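Local coordinates for E3 ubiquitin-protein ligase ORTHRUS 2 (Arabidopsis thaliana, PDB 7DUF) that acts as a RING-type E3 ubiquitin transferase and carries a PHD finger whose peptide recognition regions adopt helical and beta-turn conformations that abrogate recognition of the histone H3 peptide, at the zinc ion site and the interface of chains A and B. Sequence-based numbering; all coordinates share one arbitrary frame. Chains: chain A/B, E3 ubiquitin-protein ligase ORTHRUS 2.

Contact 1: the zinc ion site. Residues chain A 19, 21-22, 30, 42, 45. With ZN (zinc ion), chain C.
Three cysteine sulfurs and one histidine nitrogen hold this zinc ion in a near-tetrahedral shell. A:Cys19, A:Cys22 and A:Cys45 each bind through SG, and the A:Cys19 SG to ZN distance is 2.3 Å. A:His42 binds through ring ND1, 2.1 Å from ZN. The cysteines use different rotamers. A:Cys19 SG is anti to its backbone N (chi1 -179°). A:Cys22 SG sits between its backbone N and carbonyl carbon (chi1 75°), and A:Cys45 SG is anti to its carbonyl carbon. In the second shell, the backbone N of A:Arg21 donates to A:Cys19 SG at 3.5 Å. A weak bond from A:Cys22 N reaches the same sulfur. These donors would be expected to temper the thiolate charge. On the far side of the imidazole, A:His42 NE2 donates to the carboxylate OE2 of A:Glu30 at 2.8 Å. This bond is nearly straight and lies in the ring plane. Together with the ND1-zinc bond it is likely to hold the ring's rotation, and it may make ND1 a stronger electron donor. The backbone N of A:Cys45 lies over one ring face, toward the rim. The CxxC pair A:Cys19 and A:Cys22 is thus tied to A:His42 and A:Cys45, which stabilises the small PHD-finger fold.

Contact 2: the zinc ion site. Residues chain A 34, 36-39, 61, 64. With ZN (zinc ion), chain D.
The backbone runs extended at A:Cys34, turns back through A:Thr36 and A:Cys37, and enters the left-handed region at A:Val38 (phi 53°, psi 55°) before extending again at A:Thr39. This CxxC knuckle supplies A:Cys34 and A:Cys37 to the second zinc ion of the PHD finger. A:Cys61 and A:Cys64 supply the other pair from the C-terminal part of the chain. All four bind through SG in a near-tetrahedral shell; A:Cys37 SG lies 2.3 Å from ZN and A:Cys61 SG also 2.3 Å. A:Cys34 SG is anti to its own backbone N (chi1 -179°). A:Cys37 and A:Cys61 both place SG between the backbone N and the carbonyl carbon. A:Cys64 SG is instead anti to its carbonyl carbon. The site pins the C-terminal segment to the loop after strand 31-33, in a small fold with short strands and helices. A:Cys34 SG is also the hub of the second shell. The backbone N of A:Thr36 donates to it at 3.2 Å, and A:Cys37 N adds a weak bond from the same turn. These donors probably spread some of the negative charge expected on a four-thiolate site. From the opposite segment, the backbone N of A:Cys61 points almost straight at A:Cys34 SG, 3.3 Å away.

Contact 3: the interface of chains A and B. Residues chain A 28-32, 43, 50, 53, 56-57; chain B 32, 53, 56-57.
B:Leu57 has CG anti to its carbonyl carbon (chi1 -65°), with CD1 extended, anti to CA (chi2 -173°), and CD2 as the side branch, while B:Leu53 has CG anti to its backbone N (chi1 176°). B:Leu57 projects from helix 54-57 and B:Leu53 from the residue just before it, onto the other PHD finger. The patch belongs to a two-fold interface between copies of the protein. It is apolar, and the structure alone does not show whether this dimer forms outside the crystal. B:Leu57 buries more surface than any other residue here, 101 Å². Its CD1 tip lies against the backbone of 3-10 helix 28-30 and strand 31-33, 3.3 Å from A:Glu29 O and 3.6 Å from A:Ser31 O. Its CD2 branch crosses A:Leu32 at about a right angle, 3.6 Å from CG. The same methyl lies 3.7 Å from A:Thr56 CG2. An alanine in place of B:Leu57 would remove both methyl branches and would probably loosen the packing against A:Leu32, A:Thr56 and the backbone at A:Glu29 and A:Ser31. B:Leu53 meets A:Val43 tip to tip, with CD2 3.7 Å from A:Val43 CG1. Its other methyl, CD1, turns to A:Pro50 CG and A:Thr56 CG2. Near the two-fold, the methyls of A:Thr56 and B:Thr56 face each other, CG2 to CG2 at 3.9 Å. Beyond them, A:Leu57 CD2 meets B:Leu32 CD1 at 3.5 Å, the two-fold counterpart of the A:Leu32 contact.

Contact 1: the zinc ion site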
# COMPACT_ATOMS: atom_id res chain seq x y z
N CYS A 19 7.52 -10.86 -11.27
CA CYS A 19 6.17 -11.38 -11.39
C CYS A 19 6.20 -12.73 -12.11
O CYS A 19 6.68 -12.82 -13.24
CB CYS A 19 5.27 -10.40 -12.13
SG CYS A 19 3.55 -10.94 -12.30
N ARG A 21 3.92 -14.20 -13.51
CA ARG A 21 3.00 -14.24 -14.64
C ARG A 21 3.52 -13.47 -15.85
O ARG A 21 3.54 -14.01 -16.96
CB ARG A 21 1.63 -13.68 -14.21
CG ARG A 21 0.51 -13.96 -15.19
CD ARG A 21 -0.85 -13.64 -14.58
NE ARG A 21 -1.93 -13.89 -15.52
CZ ARG A 21 -2.33 -13.03 -16.45
NH1 ARG A 21 -1.75 -11.85 -16.59
NH2 ARG A 21 -3.33 -13.37 -17.26
N CYS A 22 3.94 -12.22 -15.66
CA CYS A 22 4.34 -11.37 -16.77
C CYS A 22 5.85 -11.22 -16.91
O CYS A 22 6.31 -10.49 -17.79
CB CYS A 22 3.70 -9.98 -16.63
SG CYS A 22 4.44 -8.92 -15.38
N GLU A 30 3.58 -0.38 -8.42
CA GLU A 30 2.81 -1.50 -8.96
C GLU A 30 2.89 -2.74 -8.08
O GLU A 30 2.48 -3.82 -8.51
CB GLU A 30 3.28 -1.84 -10.38
CG GLU A 30 3.30 -0.67 -11.34
CD GLU A 30 3.38 -1.12 -12.79
OE1 GLU A 30 3.61 -0.26 -13.66
OE2 GLU A 30 3.21 -2.33 -13.05
N HIS A 42 2.03 -8.54 -8.09
CA HIS A 42 2.00 -7.51 -9.12
C HIS A 42 0.56 -7.05 -9.30
O HIS A 42 -0.28 -7.80 -9.79
CB HIS A 42 2.58 -8.04 -10.43
CG HIS A 42 2.80 -6.98 -11.47
ND1 HIS A 42 3.05 -7.27 -12.79
CD2 HIS A 42 2.79 -5.63 -11.38
CE1 HIS A 42 3.19 -6.15 -13.47
NE2 HIS A 42 3.04 -5.14 -12.63
N CYS A 45 -1.29 -7.54 -12.66
CA CYS A 45 -1.67 -8.88 -13.07
C CYS A 45 -2.73 -9.50 -12.17
O CYS A 45 -2.98 -10.71 -12.26
CB CYS A 45 -0.43 -9.79 -13.10
SG CYS A 45 0.73 -9.42 -14.43
ZN ZN C . 2.91 -9.17 -13.65

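Contact 2: the zinc ion site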
# COMPACT_ATOMS: atom_id res chain seq x y z
N CYS A 34 0.75 -8.77 0.84
CA CYS A 34 -0.39 -9.21 1.62
C CYS A 34 -0.20 -8.85 3.09
O CYS A 34 0.92 -8.85 3.62
CB CYS A 34 -0.58 -10.72 1.47
SG CYS A 34 -1.98 -11.42 2.37
N THR A 36 -1.39 -10.68 5.47
CA THR A 36 -1.42 -11.93 6.22
C THR A 36 -0.14 -12.72 5.99
O THR A 36 0.63 -12.92 6.92
CB THR A 36 -2.66 -12.74 5.83
OG1 THR A 36 -3.84 -12.09 6.33
CG2 THR A 36 -2.58 -14.15 6.42
N CYS A 37 0.10 -13.18 4.76
CA CYS A 37 1.29 -13.96 4.44
C CYS A 37 2.48 -13.10 4.02
O CYS A 37 3.59 -13.62 3.91
CB CYS A 37 0.98 -14.97 3.34
SG CYS A 37 0.54 -14.22 1.75
N VAL A 38 2.26 -11.81 3.78
CA VAL A 38 3.27 -10.87 3.31
C VAL A 38 3.94 -11.42 2.06
O VAL A 38 5.16 -11.58 2.00
CB VAL A 38 4.31 -10.56 4.41
CG1 VAL A 38 5.09 -9.31 4.07
CG2 VAL A 38 3.62 -10.40 5.76
N THR A 39 3.13 -11.73 1.05
CA THR A 39 3.66 -12.09 -0.25
C THR A 39 3.46 -10.93 -1.21
O THR A 39 2.36 -10.38 -1.28
CB THR A 39 2.96 -13.33 -0.80
OG1 THR A 39 2.93 -14.35 0.21
CG2 THR A 39 3.70 -13.86 -2.02
N CYS A 61 -4.21 -10.98 -0.08
CA CYS A 61 -3.93 -11.55 -1.38
C CYS A 61 -4.96 -12.61 -1.75
O CYS A 61 -5.66 -13.14 -0.88
CB CYS A 61 -2.52 -12.15 -1.39
SG CYS A 61 -2.37 -13.78 -0.66
N CYS A 64 -5.08 -15.72 0.31
CA CYS A 64 -5.54 -15.57 1.69
C CYS A 64 -7.00 -15.15 1.79
O CYS A 64 -7.62 -15.39 2.83
CB CYS A 64 -4.67 -14.54 2.42
SG CYS A 64 -2.99 -15.10 2.78
ZN ZN D . -1.69 -13.59 1.56

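Contact 3: the interface of chains A and B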
# COMPACT_ATOMS: atom_id res chain seq x y z
N PRO A 28 7.69 -0.09 -7.25
CA PRO A 28 6.90 -0.01 -6.01
C PRO A 28 5.48 0.47 -6.22
O PRO A 28 4.57 0.01 -5.52
CB PRO A 28 7.70 0.97 -5.15
CG PRO A 28 9.09 0.89 -5.68
CD PRO A 28 8.93 0.71 -7.16
N GLU A 29 5.25 1.38 -7.17
CA GLU A 29 3.90 1.85 -7.46
C GLU A 29 3.02 0.78 -8.08
O GLU A 29 1.82 1.01 -8.25
CB GLU A 29 3.96 3.07 -8.38
CG GLU A 29 4.81 2.88 -9.62
CD GLU A 29 6.19 3.49 -9.47
N GLU A 30 3.58 -0.38 -8.42
CA GLU A 30 2.81 -1.50 -8.96
C GLU A 30 2.89 -2.74 -8.08
O GLU A 30 2.48 -3.82 -8.51
CB GLU A 30 3.28 -1.84 -10.38
CG GLU A 30 3.30 -0.67 -11.34
CD GLU A 30 3.38 -1.12 -12.79
OE1 GLU A 30 3.61 -0.26 -13.66
OE2 GLU A 30 3.21 -2.33 -13.05
N SER A 31 3.41 -2.61 -6.86
CA SER A 31 3.63 -3.75 -5.98
C SER A 31 2.72 -3.66 -4.76
O SER A 31 2.53 -2.59 -4.19
CB SER A 31 5.09 -3.82 -5.53
OG SER A 31 5.21 -4.49 -4.29
N LEU A 32 2.16 -4.81 -4.38
CA LEU A 32 1.29 -4.91 -3.21
C LEU A 32 1.66 -6.17 -2.44
O LEU A 32 1.74 -7.26 -3.03
CB LEU A 32 -0.19 -4.95 -3.61
CG LEU A 32 -1.07 -3.81 -3.11
CD1 LEU A 32 -2.54 -4.16 -3.27
CD2 LEU A 32 -0.75 -3.47 -1.67
N VAL A 43 0.28 -5.80 -8.90
CA VAL A 43 -1.10 -5.32 -8.87
C VAL A 43 -1.69 -5.26 -10.27
O VAL A 43 -2.91 -5.33 -10.44
CB VAL A 43 -1.17 -3.95 -8.16
CG1 VAL A 43 -0.88 -2.81 -9.14
CG2 VAL A 43 -2.52 -3.77 -7.50
N PRO A 50 -7.52 -3.76 -5.88
CA PRO A 50 -8.29 -3.02 -4.88
C PRO A 50 -8.80 -1.69 -5.44
O PRO A 50 -8.11 -1.02 -6.21
CB PRO A 50 -7.29 -2.80 -3.74
CG PRO A 50 -5.95 -2.89 -4.41
CD PRO A 50 -6.11 -3.93 -5.47
N LEU A 53 -9.31 3.02 -0.89
CA LEU A 53 -8.05 3.28 -0.20
C LEU A 53 -7.86 2.34 0.98
O LEU A 53 -6.73 1.90 1.26
CB LEU A 53 -7.99 4.74 0.25
CG LEU A 53 -6.73 5.13 1.02
CD1 LEU A 53 -5.75 5.86 0.11
CD2 LEU A 53 -7.09 5.99 2.22
N THR A 56 -6.77 -1.08 -0.13
CA THR A 56 -5.37 -1.10 -0.54
C THR A 56 -4.43 -1.16 0.66
O THR A 56 -3.33 -1.72 0.55
CB THR A 56 -5.06 0.12 -1.40
OG1 THR A 56 -6.10 0.30 -2.37
CG2 THR A 56 -3.73 -0.05 -2.12
N LEU A 57 -4.84 -0.59 1.79
CA LEU A 57 -3.98 -0.59 2.98
C LEU A 57 -3.99 -1.95 3.67
O LEU A 57 -2.94 -2.57 3.86
CB LEU A 57 -4.43 0.51 3.94
CG LEU A 57 -4.27 1.91 3.35
CD1 LEU A 57 -4.58 3.00 4.37
CD2 LEU A 57 -2.86 2.07 2.80
N LEU B 32 -0.18 5.06 6.54
CA LEU B 32 0.43 5.18 5.23
C LEU B 32 1.88 5.61 5.41
O LEU B 32 2.15 6.70 5.94
CB LEU B 32 -0.34 6.19 4.36
CG LEU B 32 -0.20 6.12 2.84
CD1 LEU B 32 -0.64 4.78 2.32
CD2 LEU B 32 -1.03 7.22 2.20
N LEU B 53 -4.24 4.58 -7.39
CA LEU B 53 -3.62 3.40 -6.80
C LEU B 53 -2.10 3.52 -6.77
O LEU B 53 -1.47 3.09 -5.80
CB LEU B 53 -4.04 2.15 -7.57
CG LEU B 53 -3.41 0.83 -7.14
CD1 LEU B 53 -4.20 0.20 -6.00
CD2 LEU B 53 -3.30 -0.13 -8.32
N THR B 56 -0.96 5.59 -3.97
CA THR B 56 -1.12 4.90 -2.69
C THR B 56 -0.04 3.85 -2.47
O THR B 56 0.46 3.70 -1.35
CB THR B 56 -2.50 4.25 -2.62
OG1 THR B 56 -3.51 5.23 -2.88
CG2 THR B 56 -2.74 3.64 -1.24
N LEU B 57 0.34 3.13 -3.53
CA LEU B 57 1.34 2.07 -3.39
C LEU B 57 2.73 2.66 -3.14
O LEU B 57 3.46 2.20 -2.26
CB LEU B 57 1.34 1.19 -4.64
CG LEU B 57 0.04 0.41 -4.81
CD1 LEU B 57 0.13 -0.59 -5.96
CD2 LEU B 57 -0.33 -0.29 -3.51

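Contact 1 and contact 2 are about 15 Å apart between the centres of their C-alpha atoms. Contact 3 lies about 13 Å from contact 1 and 14 Å from contact 2. A:Glu30 belongs to both contact 1 and contact 3, so the 3-10 helix next to the partner chain also braces a zinc ligand. Strand 31-33 leads from contact 3 to the first cysteine of contact 2. The metal pairs alternate along the sequence, the cross-brace order of PHD fingers. Both zinc sites therefore probably stiffen the surface that the partner chain occupies.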